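SusD superfamily protein (Parabacteroides distasonis, PDB 3OTN) probably binds carbohydrate or another nutrient at the outer membrane, as a SusD-family protein of Parabacteroides distasonis. Local coordinates at residues 53-59 / 282-288; 93-97 / 118-122; 364-368 / 379-385. All blocks are in the same frame, centred on the assembly; numbering follows the deposited sequence.

Contact 1: 53-59 / 282-288; sequences GKATSEN and YGSLIPT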
loop_
_atom_site.group_PDB
_atom_site.type_symbol
_atom_site.label_atom_id
_atom_site.label_comp_id
_atom_site.label_asym_id
_atom_site.label_seq_id
_atom_site.Cartn_x
_atom_site.Cartn_y
_atom_site.Cartn_z
ATOM N N GLY A 53 14.343 3.825 4.460
ATOM C CA GLY A 53 15.561 4.586 4.251
ATOM C C GLY A 53 15.591 5.441 2.986
ATOM O O GLY A 53 16.626 6.054 2.667
ATOM N N LYS A 54 14.454 5.517 2.284
ATOM C CA LYS A 54 14.317 6.289 1.050
ATOM C C LYS A 54 13.434 7.538 1.201
ATOM O O LYS A 54 13.158 8.223 0.209
ATOM C CB LYS A 54 13.685 5.446 -0.059
ATOM C CG LYS A 54 14.186 4.044 -0.230
ATOM C CD LYS A 54 15.590 3.943 -0.626
ATOM C CE LYS A 54 15.911 2.516 -1.092
ATOM N NZ LYS A 54 17.358 2.245 -0.841
ATOM N N ALA A 55 13.005 7.827 2.421
ATOM C CA ALA A 55 12.190 8.999 2.702
ATOM C C ALA A 55 12.620 9.604 4.020
ATOM O O ALA A 55 13.016 8.890 4.949
ATOM C CB ALA A 55 10.711 8.609 2.775
ATOM N N THR A 56 12.547 10.925 4.088
ATOM C CA THR A 56 12.713 11.679 5.324
ATOM C C THR A 56 11.498 12.632 5.480
ATOM O O THR A 56 10.470 12.501 4.770
ATOM C CB THR A 56 14.039 12.459 5.309
ATOM O OG1 THR A 56 13.980 13.452 4.282
ATOM C CG2 THR A 56 15.169 11.521 4.971
ATOM N N SER A 57 11.612 13.539 6.444
ATOM C CA SER A 57 10.574 14.502 6.769
ATOM C C SER A 57 11.223 15.852 6.986
ATOM O O SER A 57 12.349 15.910 7.466
ATOM C CB SER A 57 9.852 14.061 8.046
ATOM O OG SER A 57 8.805 14.965 8.377
ATOM N N GLU A 58 10.550 16.919 6.563
ATOM C CA GLU A 58 10.873 18.293 6.996
ATOM C C GLU A 58 9.985 18.703 8.216
ATOM O O GLU A 58 10.107 19.808 8.725
ATOM C CB GLU A 58 10.586 19.292 5.874
ATOM C CG GLU A 58 11.402 19.134 4.667
ATOM C CD GLU A 58 10.994 20.053 3.511
ATOM O OE1 GLU A 58 9.807 20.421 3.351
ATOM O OE2 GLU A 58 11.890 20.401 2.734
ATOM N N ASN A 59 9.090 17.811 8.644
ATOM C CA ASN A 59 8.031 18.069 9.621
ATOM C C ASN A 59 8.375 17.320 10.928
ATOM O O ASN A 59 8.289 16.092 11.005
ATOM C CB ASN A 59 6.711 17.581 9.017
ATOM C CG ASN A 59 5.507 17.560 10.016
ATOM O OD1 ASN A 59 5.458 18.271 11.042
ATOM N ND2 ASN A 59 4.510 16.732 9.679
ATOM N N TYR A 282 2.743 20.305 4.450
ATOM C CA TYR A 282 3.284 19.560 5.561
ATOM C C TYR A 282 4.734 19.180 5.392
ATOM O O TYR A 282 5.487 19.254 6.353
ATOM C CB TYR A 282 2.501 18.270 5.768
ATOM C CG TYR A 282 1.049 18.449 6.151
ATOM C CD1 TYR A 282 0.670 19.353 7.138
ATOM C CD2 TYR A 282 0.061 17.651 5.589
ATOM C CE1 TYR A 282 -0.659 19.498 7.512
ATOM C CE2 TYR A 282 -1.286 17.782 5.976
ATOM C CZ TYR A 282 -1.626 18.707 6.932
ATOM O OH TYR A 282 -2.934 18.855 7.324
ATOM N N GLY A 283 5.105 18.695 4.202
ATOM C CA GLY A 283 6.471 18.250 3.990
ATOM C C GLY A 283 6.862 17.041 4.834
ATOM O O GLY A 283 8.023 16.941 5.210
ATOM N N SER A 284 5.914 16.142 5.092
ATOM C CA SER A 284 6.115 14.954 5.974
ATOM C C SER A 284 6.761 13.738 5.297
ATOM O O SER A 284 7.177 12.781 5.985
ATOM C CB SER A 284 4.775 14.425 6.511
ATOM O OG SER A 284 4.026 15.381 7.156
ATOM N N LEU A 285 6.743 13.709 3.963
ATOM C CA LEU A 285 7.351 12.618 3.202
ATOM C C LEU A 285 8.134 13.199 2.026
ATOM O O LEU A 285 7.571 13.754 1.070
ATOM C CB LEU A 285 6.316 11.596 2.741
ATOM C CG LEU A 285 6.860 10.209 2.351
ATOM C CD1 LEU A 285 7.531 9.484 3.534
ATOM C CD2 LEU A 285 5.703 9.359 1.809
ATOM N N ILE A 286 9.450 13.129 2.163
ATOM C CA ILE A 286 10.387 13.763 1.277
ATOM C C ILE A 286 11.291 12.640 0.771
ATOM O O ILE A 286 11.807 11.889 1.593
ATOM C CB ILE A 286 11.221 14.777 2.088
ATOM C CG1 ILE A 286 10.310 15.758 2.848
ATOM C CG2 ILE A 286 12.230 15.552 1.168
ATOM C CD1 ILE A 286 9.383 16.574 1.952
ATOM N N PRO A 287 11.513 12.534 -0.562
ATOM C CA PRO A 287 12.397 11.475 -1.042
ATOM C C PRO A 287 13.849 11.819 -0.730
ATOM O O PRO A 287 14.194 12.993 -0.651
ATOM C CB PRO A 287 12.152 11.487 -2.541
ATOM C CG PRO A 287 11.892 12.955 -2.855
ATOM C CD PRO A 287 11.219 13.517 -1.622
ATOM N N THR A 288 14.692 10.809 -0.557
ATOM C CA THR A 288 16.106 11.071 -0.380
ATOM C C THR A 288 16.729 11.407 -1.730
ATOM O O THR A 288 16.350 10.856 -2.767
ATOM C CB THR A 288 16.864 9.898 0.236
ATOM O OG1 THR A 288 16.768 8.760 -0.628
ATOM C CG2 THR A 288 16.354 9.583 1.595
HETATM O O HOH W 1 18.031 6.579 0.507
HETATM O O HOH W 2 15.069 13.430 2.071
#
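A two-stranded antiparallel sheet, Ala55-Thr56 against Ile286-Pro287, forms the middle of this contact. Thr56 and Ile286 are its hydrogen-bonded pair: Thr56 N gives to Ile286 O over 2.8 Å, and Ile286 N returns a bond to Thr56 O. Next to them Ala55 and Pro287 make the non-hydrogen-bonded pair, and on their face Ala55 CB presses on Leu285 CD1 at 3.4 Å, tighter than a usual carbon contact. Thr288 N extends the pairing to Lys54 O. Beside it, one water accepts from Thr288 OG1 and donates to Gly53 O, while the same hydroxyl caps Phe291 N at the start of helix 289-292.

Beyond the strands, Glu58 N donates to Gly283 O at 2.9 Å, and the Glu58 chain runs out across Ile286, Glu58 CG 4.0 Å from Ile286 CG1, to reach Tyr335 and Ser271. With OG anti to its own N (chi1 -179°), Ser57 reaches forward along its chain and accepts from Asn59 N at 2.9 Å; it also bonds Ser62. An alanine here would take away the hydroxyl, and Asn59 N and Ser62 would probably be left without this mate, the turn freer to move. The arrangement is that of a short antiparallel bridge between parts of the chain far apart in sequence, followed on the 53-59 side by an ST turn.

Contact 2: 93-97 / 118-122; sequences CNLAL and VKFMR. With EDO (1,2-ethanediol), chain R; ACT (acetate ion), chain F.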
loop_
_atom_site.group_PDB
_atom_site.type_symbol
_atom_site.label_atom_id
_atom_site.label_comp_id
_atom_site.label_asym_id
_atom_site.label_seq_id
_atom_site.Cartn_x
_atom_site.Cartn_y
_atom_site.Cartn_z
ATOM N N CYS A 93 -16.590 -6.802 9.585
ATOM C CA CYS A 93 -16.692 -7.958 8.715
ATOM C C CYS A 93 -17.313 -9.168 9.380
ATOM O O CYS A 93 -18.124 -9.877 8.740
ATOM C CB CYS A 93 -15.335 -8.371 8.143
ATOM S SG CYS A 93 -14.491 -7.154 7.088
ATOM N N ASN A 94 -16.902 -9.467 10.617
ATOM C CA ASN A 94 -17.424 -10.637 11.325
ATOM C C ASN A 94 -18.916 -10.523 11.540
ATOM O O ASN A 94 -19.653 -11.482 11.342
ATOM C CB ASN A 94 -16.689 -10.880 12.654
ATOM C CG ASN A 94 -15.220 -11.289 12.447
ATOM O OD1 ASN A 94 -14.875 -11.800 11.396
ATOM N ND2 ASN A 94 -14.354 -11.031 13.446
ATOM N N LEU A 95 -19.372 -9.334 11.908
ATOM C CA LEU A 95 -20.793 -9.100 12.137
ATOM C C LEU A 95 -21.584 -9.124 10.818
ATOM O O LEU A 95 -22.686 -9.701 10.739
ATOM C CB LEU A 95 -20.963 -7.757 12.877
ATOM C CG LEU A 95 -22.347 -7.299 13.345
ATOM C CD1 LEU A 95 -23.095 -8.434 14.045
ATOM C CD2 LEU A 95 -22.205 -6.070 14.258
ATOM N N ALA A 96 -21.023 -8.488 9.788
ATOM C CA ALA A 96 -21.582 -8.509 8.438
ATOM C C ALA A 96 -21.781 -9.949 7.918
ATOM O O ALA A 96 -22.861 -10.288 7.401
ATOM C CB ALA A 96 -20.648 -7.701 7.466
ATOM N N LEU A 97 -20.765 -10.802 8.081
ATOM C CA LEU A 97 -20.857 -12.187 7.628
ATOM C C LEU A 97 -21.888 -12.978 8.430
ATOM O O LEU A 97 -22.594 -13.814 7.860
ATOM C CB LEU A 97 -19.501 -12.883 7.630
ATOM C CG LEU A 97 -18.488 -12.418 6.568
ATOM C CD1 LEU A 97 -17.041 -12.915 6.844
ATOM C CD2 LEU A 97 -18.981 -12.772 5.184
ATOM N N VAL A 118 -17.048 -9.056 1.635
ATOM C CA VAL A 118 -16.745 -9.008 3.062
ATOM C C VAL A 118 -15.610 -9.957 3.370
ATOM O O VAL A 118 -14.719 -9.603 4.139
ATOM C CB VAL A 118 -18.017 -9.268 3.929
ATOM C CG1 VAL A 118 -17.678 -9.257 5.487
ATOM C CG2 VAL A 118 -19.097 -8.214 3.572
ATOM N N LYS A 119 -15.604 -11.148 2.771
ATOM C CA LYS A 119 -14.493 -12.065 3.027
ATOM C C LYS A 119 -13.198 -11.506 2.450
ATOM O O LYS A 119 -12.145 -11.635 3.080
ATOM C CB LYS A 119 -14.758 -13.460 2.485
ATOM C CG LYS A 119 -15.777 -14.238 3.286
ATOM C CD LYS A 119 -16.141 -15.506 2.528
ATOM C CE LYS A 119 -17.283 -16.271 3.202
ATOM N NZ LYS A 119 -17.507 -17.572 2.496
ATOM N N PHE A 120 -13.267 -10.903 1.255
ATOM C CA PHE A 120 -12.110 -10.198 0.695
ATOM C C PHE A 120 -11.584 -9.188 1.712
ATOM O O PHE A 120 -10.377 -9.144 1.962
ATOM C CB PHE A 120 -12.436 -9.498 -0.635
ATOM C CG PHE A 120 -11.415 -8.458 -1.052
ATOM C CD1 PHE A 120 -10.314 -8.805 -1.852
ATOM C CD2 PHE A 120 -11.556 -7.143 -0.655
ATOM C CE1 PHE A 120 -9.373 -7.847 -2.239
ATOM C CE2 PHE A 120 -10.601 -6.181 -1.008
ATOM C CZ PHE A 120 -9.519 -6.536 -1.828
HETATM N N MSE A 121 -12.491 -8.405 2.320
HETATM C CA MSE A 121 -12.068 -7.316 3.189
HETATM C C MSE A 121 -11.402 -7.824 4.471
HETATM O O MSE A 121 -10.445 -7.221 4.971
HETATM C CB MSE A 121 -13.254 -6.387 3.551
HETATM C CG MSE A 121 -12.847 -4.926 3.619
HETATM SE SE MSE A 121 -12.434 -4.176 1.913
HETATM C CE MSE A 121 -14.273 -4.042 1.384
ATOM N N ARG A 122 -11.951 -8.897 5.022
ATOM C CA ARG A 122 -11.413 -9.467 6.224
ATOM C C ARG A 122 -9.995 -9.948 5.945
ATOM O O ARG A 122 -9.093 -9.692 6.729
ATOM C CB ARG A 122 -12.319 -10.582 6.756
ATOM C CG ARG A 122 -11.741 -11.190 8.001
ATOM C CD ARG A 122 -12.695 -12.038 8.739
ATOM N NE ARG A 122 -13.033 -13.254 8.030
ATOM C CZ ARG A 122 -13.993 -14.082 8.406
ATOM N NH1 ARG A 122 -14.715 -13.839 9.506
ATOM N NH2 ARG A 122 -14.246 -15.161 7.671
HETATM C C1 EDO R . -18.392 -14.445 11.061
HETATM O O1 EDO R . -19.245 -14.405 12.197
HETATM C C2 EDO R . -17.918 -15.873 10.835
HETATM O O2 EDO R . -16.638 -15.871 10.193
HETATM C C ACT F . -19.097 -16.811 -0.206
HETATM O O ACT F . -17.947 -17.313 -0.350
HETATM O OXT ACT F . -19.383 -15.959 -1.074
HETATM C CH3 ACT F . -20.047 -17.189 0.913
#
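Leu97 and Val118 meet where helices 79-100 and 108-133 pack antiparallel; the axes of 93-97 and 118-122 approach to 9.6 Å, with their directions 159° apart. The two side chains run alongside one another, pointing opposite ways, and Leu97 CG comes to 3.4 Å from Val118 CG1, a tight fit. That methyl, anti to the backbone N of Val118 (chi1 178°), also reaches Cys93 CB at 3.7 Å and Ala96 CB, so one branch serves three residues of the facing helix. Further along, Cys93 SG lies against CB of Met121, which is a selenomethionine.

The polar side of the interface is carried by Arg122. Its NH1 donates to Asn94 OD1 over 2.8 Å; the oxygen lies in the guanidinium plane, though the amide is turned 56° from it. Leu97 CD1 sits over one face of the same group, 3.6 Å from Arg122 CZ. A 1,2-ethanediol, probably from the crystallisation liquor, bridges the helices here: O2 accepts from Arg122 NH1 at 2.9 Å and O1 donates to Asn94 O.

Outside this shell, helix 156-172 helps to position the polar chains. Asp167 pairs with Arg122 NE, and Glu170 with Lys119, whose NZ has an acetate as a weak further partner. Asp167 thus probably balances the Arg122 charge, while the Asn94 and diol oxygens at its edge and Leu97 on one face hold the guanidinium plane.

Contact 3: 364-368 / 379-385; sequences LLMYA and NQQSIDI. With EDO (1,2-ethanediol), chain S.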
loop_
_atom_site.group_PDB
_atom_site.type_symbol
_atom_site.label_atom_id
_atom_site.label_comp_id
_atom_site.label_asym_id
_atom_site.label_seq_id
_atom_site.Cartn_x
_atom_site.Cartn_y
_atom_site.Cartn_z
ATOM N N LEU A 364 1.413 -7.001 -12.577
ATOM C CA LEU A 364 2.360 -7.455 -13.604
ATOM C C LEU A 364 3.751 -7.818 -13.013
ATOM O O LEU A 364 4.323 -8.882 -13.311
ATOM C CB LEU A 364 2.538 -6.384 -14.678
ATOM C CG LEU A 364 1.329 -5.980 -15.539
ATOM C CD1 LEU A 364 1.753 -5.106 -16.716
ATOM C CD2 LEU A 364 0.600 -7.222 -16.021
ATOM N N LEU A 365 4.277 -6.953 -12.158
ATOM C CA LEU A 365 5.578 -7.227 -11.551
ATOM C C LEU A 365 5.475 -8.390 -10.546
ATOM O O LEU A 365 6.412 -9.149 -10.415
ATOM C CB LEU A 365 6.132 -5.970 -10.896
ATOM C CG LEU A 365 6.525 -4.877 -11.901
ATOM C CD1 LEU A 365 6.744 -3.556 -11.157
ATOM C CD2 LEU A 365 7.801 -5.295 -12.637
HETATM N N MSE A 366 4.342 -8.542 -9.848
HETATM C CA MSE A 366 4.109 -9.737 -9.011
HETATM C C MSE A 366 4.072 -11.008 -9.839
HETATM O O MSE A 366 4.606 -12.016 -9.396
HETATM C CB MSE A 366 2.834 -9.608 -8.170
HETATM C CG MSE A 366 2.958 -8.599 -7.050
HETATM SE SE MSE A 366 1.519 -8.843 -5.756
HETATM C CE MSE A 366 0.015 -8.360 -6.839
ATOM N N TYR A 367 3.476 -10.958 -11.040
ATOM C CA TYR A 367 3.552 -12.108 -11.952
ATOM C C TYR A 367 4.999 -12.443 -12.319
ATOM O O TYR A 367 5.404 -13.611 -12.176
ATOM C CB TYR A 367 2.729 -11.961 -13.248
ATOM C CG TYR A 367 2.914 -13.189 -14.154
ATOM C CD1 TYR A 367 2.203 -14.364 -13.934
ATOM C CD2 TYR A 367 3.847 -13.179 -15.191
ATOM C CE1 TYR A 367 2.422 -15.504 -14.734
ATOM C CE2 TYR A 367 4.050 -14.292 -15.998
ATOM C CZ TYR A 367 3.330 -15.454 -15.753
ATOM O OH TYR A 367 3.543 -16.546 -16.541
ATOM N N ALA A 368 5.760 -11.458 -12.817
ATOM C CA ALA A 368 7.179 -11.673 -13.192
ATOM C C ALA A 368 7.980 -12.265 -12.028
ATOM O O ALA A 368 8.776 -13.187 -12.231
ATOM C CB ALA A 368 7.854 -10.384 -13.682
ATOM N N ASN A 379 9.823 -16.499 -18.384
ATOM C CA ASN A 379 9.117 -16.792 -19.641
ATOM C C ASN A 379 8.858 -15.481 -20.415
ATOM O O ASN A 379 9.168 -14.366 -19.928
ATOM C CB ASN A 379 7.840 -17.616 -19.380
ATOM C CG ASN A 379 6.726 -16.839 -18.632
ATOM O OD1 ASN A 379 6.723 -15.610 -18.545
ATOM N ND2 ASN A 379 5.760 -17.584 -18.121
ATOM N N GLN A 380 8.281 -15.601 -21.616
ATOM C CA GLN A 380 8.109 -14.435 -22.487
ATOM C C GLN A 380 7.205 -13.366 -21.872
ATOM O O GLN A 380 7.442 -12.182 -22.085
ATOM C CB GLN A 380 7.597 -14.820 -23.885
ATOM C CG GLN A 380 7.697 -13.677 -24.928
ATOM C CD GLN A 380 9.144 -13.243 -25.166
ATOM O OE1 GLN A 380 10.037 -14.081 -25.346
ATOM N NE2 GLN A 380 9.382 -11.941 -25.150
ATOM N N GLN A 381 6.184 -13.790 -21.119
ATOM C CA GLN A 381 5.235 -12.866 -20.495
ATOM C C GLN A 381 5.963 -11.961 -19.491
ATOM O O GLN A 381 5.730 -10.760 -19.471
ATOM C CB GLN A 381 4.107 -13.645 -19.804
ATOM C CG GLN A 381 3.062 -12.790 -19.077
ATOM C CD GLN A 381 2.335 -11.835 -19.996
ATOM O OE1 GLN A 381 1.274 -12.177 -20.479
ATOM N NE2 GLN A 381 2.907 -10.630 -20.254
ATOM N N SER A 382 6.879 -12.543 -18.716
ATOM C CA SER A 382 7.643 -11.797 -17.699
ATOM C C SER A 382 8.637 -10.869 -18.356
ATOM O O SER A 382 8.791 -9.730 -17.931
ATOM C CB SER A 382 8.357 -12.758 -16.737
ATOM O OG SER A 382 7.423 -13.531 -15.993
ATOM N N ILE A 383 9.305 -11.355 -19.400
ATOM C CA ILE A 383 10.228 -10.543 -20.181
ATOM C C ILE A 383 9.492 -9.332 -20.744
ATOM O O ILE A 383 9.971 -8.208 -20.619
ATOM C CB ILE A 383 10.897 -11.356 -21.315
ATOM C CG1 ILE A 383 11.923 -12.336 -20.721
ATOM C CG2 ILE A 383 11.592 -10.439 -22.368
ATOM C CD1 ILE A 383 12.444 -13.354 -21.713
ATOM N N ASP A 384 8.321 -9.568 -21.338
ATOM C CA ASP A 384 7.521 -8.482 -21.920
ATOM C C ASP A 384 7.072 -7.471 -20.846
ATOM O O ASP A 384 7.053 -6.288 -21.103
ATOM C CB ASP A 384 6.291 -9.035 -22.684
ATOM C CG ASP A 384 6.651 -9.745 -23.975
ATOM O OD1 ASP A 384 7.784 -9.596 -24.481
ATOM O OD2 ASP A 384 5.783 -10.471 -24.504
ATOM N N ILE A 385 6.720 -7.938 -19.649
ATOM C CA ILE A 385 6.286 -7.058 -18.538
ATOM C C ILE A 385 7.414 -6.082 -18.142
ATOM O O ILE A 385 7.199 -4.866 -18.103
ATOM C CB ILE A 385 5.800 -7.908 -17.323
ATOM C CG1 ILE A 385 4.403 -8.462 -17.603
ATOM C CG2 ILE A 385 5.850 -7.120 -15.971
ATOM C CD1 ILE A 385 4.015 -9.662 -16.717
HETATM C C1 EDO S . 0.850 -8.092 -20.724
HETATM O O1 EDO S . 1.948 -8.313 -21.616
HETATM C C2 EDO S . 0.780 -6.617 -20.352
HETATM O O2 EDO S . -0.589 -6.247 -20.133
#
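Tyr367 reaches from helix 360-375 across to the start of helix 380-392, its hydroxyl meeting Asn379. Its CB leaves the helix toward the other segment, and CG stands anti to the backbone N (chi1 178°), which carries the ring out over the first turn of the partner. Along the near side, Tyr367 CD2 touches Ile385 CD1 at 3.8 Å; the two side chains cross at about a right angle. One atom further on, Tyr367 CE2 meets two neighbours of the partner helix, Gln381 CG at 3.6 Å and Ser382 OG at 3.5 Å, both approaching the ring obliquely. At the tip, Tyr367 OH accepts from Asn379 ND2 over 2.9 Å in a nearly straight bond (171°). The hydroxyl lies in the amide plane, and amide and ring are themselves nearly coplanar.

The same amide faces two ways, because Asn379 is the N-cap of helix 380-392: its OD1 accepts from Ser382 N, nearly in line with the amide C=O. This is a helical hairpin, two successive helices joined by a short connection, in which the segments 364-368 and 380-385 run 136° apart, consistent with the TPR-like helical pairs of SusD-family proteins. Gln371 binds both Ser382 OG and Asn379 N, fixing the cap from the first helix.

Nearer the CB end of the tyrosine, Ile385 fills the interface. Its CG2 rests on Leu364 CB at 3.6 Å, while CD1 reaches Leu364 O. Ala368 CB meets Ser382 CB at 3.9 Å, where the backbones come closest. Gln381, bent at its second torsion, turns its amide away from the tyrosine and donates from NE2 to O1 of a 1,2-ethanediol at 2.9 Å; Tyr360 and Gln388 also bind this diol. Helix 210-225 meets the Tyr367 side chain through Ser220 and Leu221.

The three contacts lie well apart, with centres 32 to 35 Å from one another and none touching. Contact 1 joins parts of the chain more than 220 residues apart, and contact 2, a local pairing of successive helices, falls within the span it encloses; in space the two lie on opposite sides of the chain's centre. Contact 3, another pairing of successive helices, follows later in the sequence. It comes nearest to contact 2, about 10 Å between closest atoms, against about 15 Å to contact 1. Ethanediol molecules sit at contacts 2 and 3, but they probably come from the crystallisation liquor and by themselves do not establish a carbohydrate site.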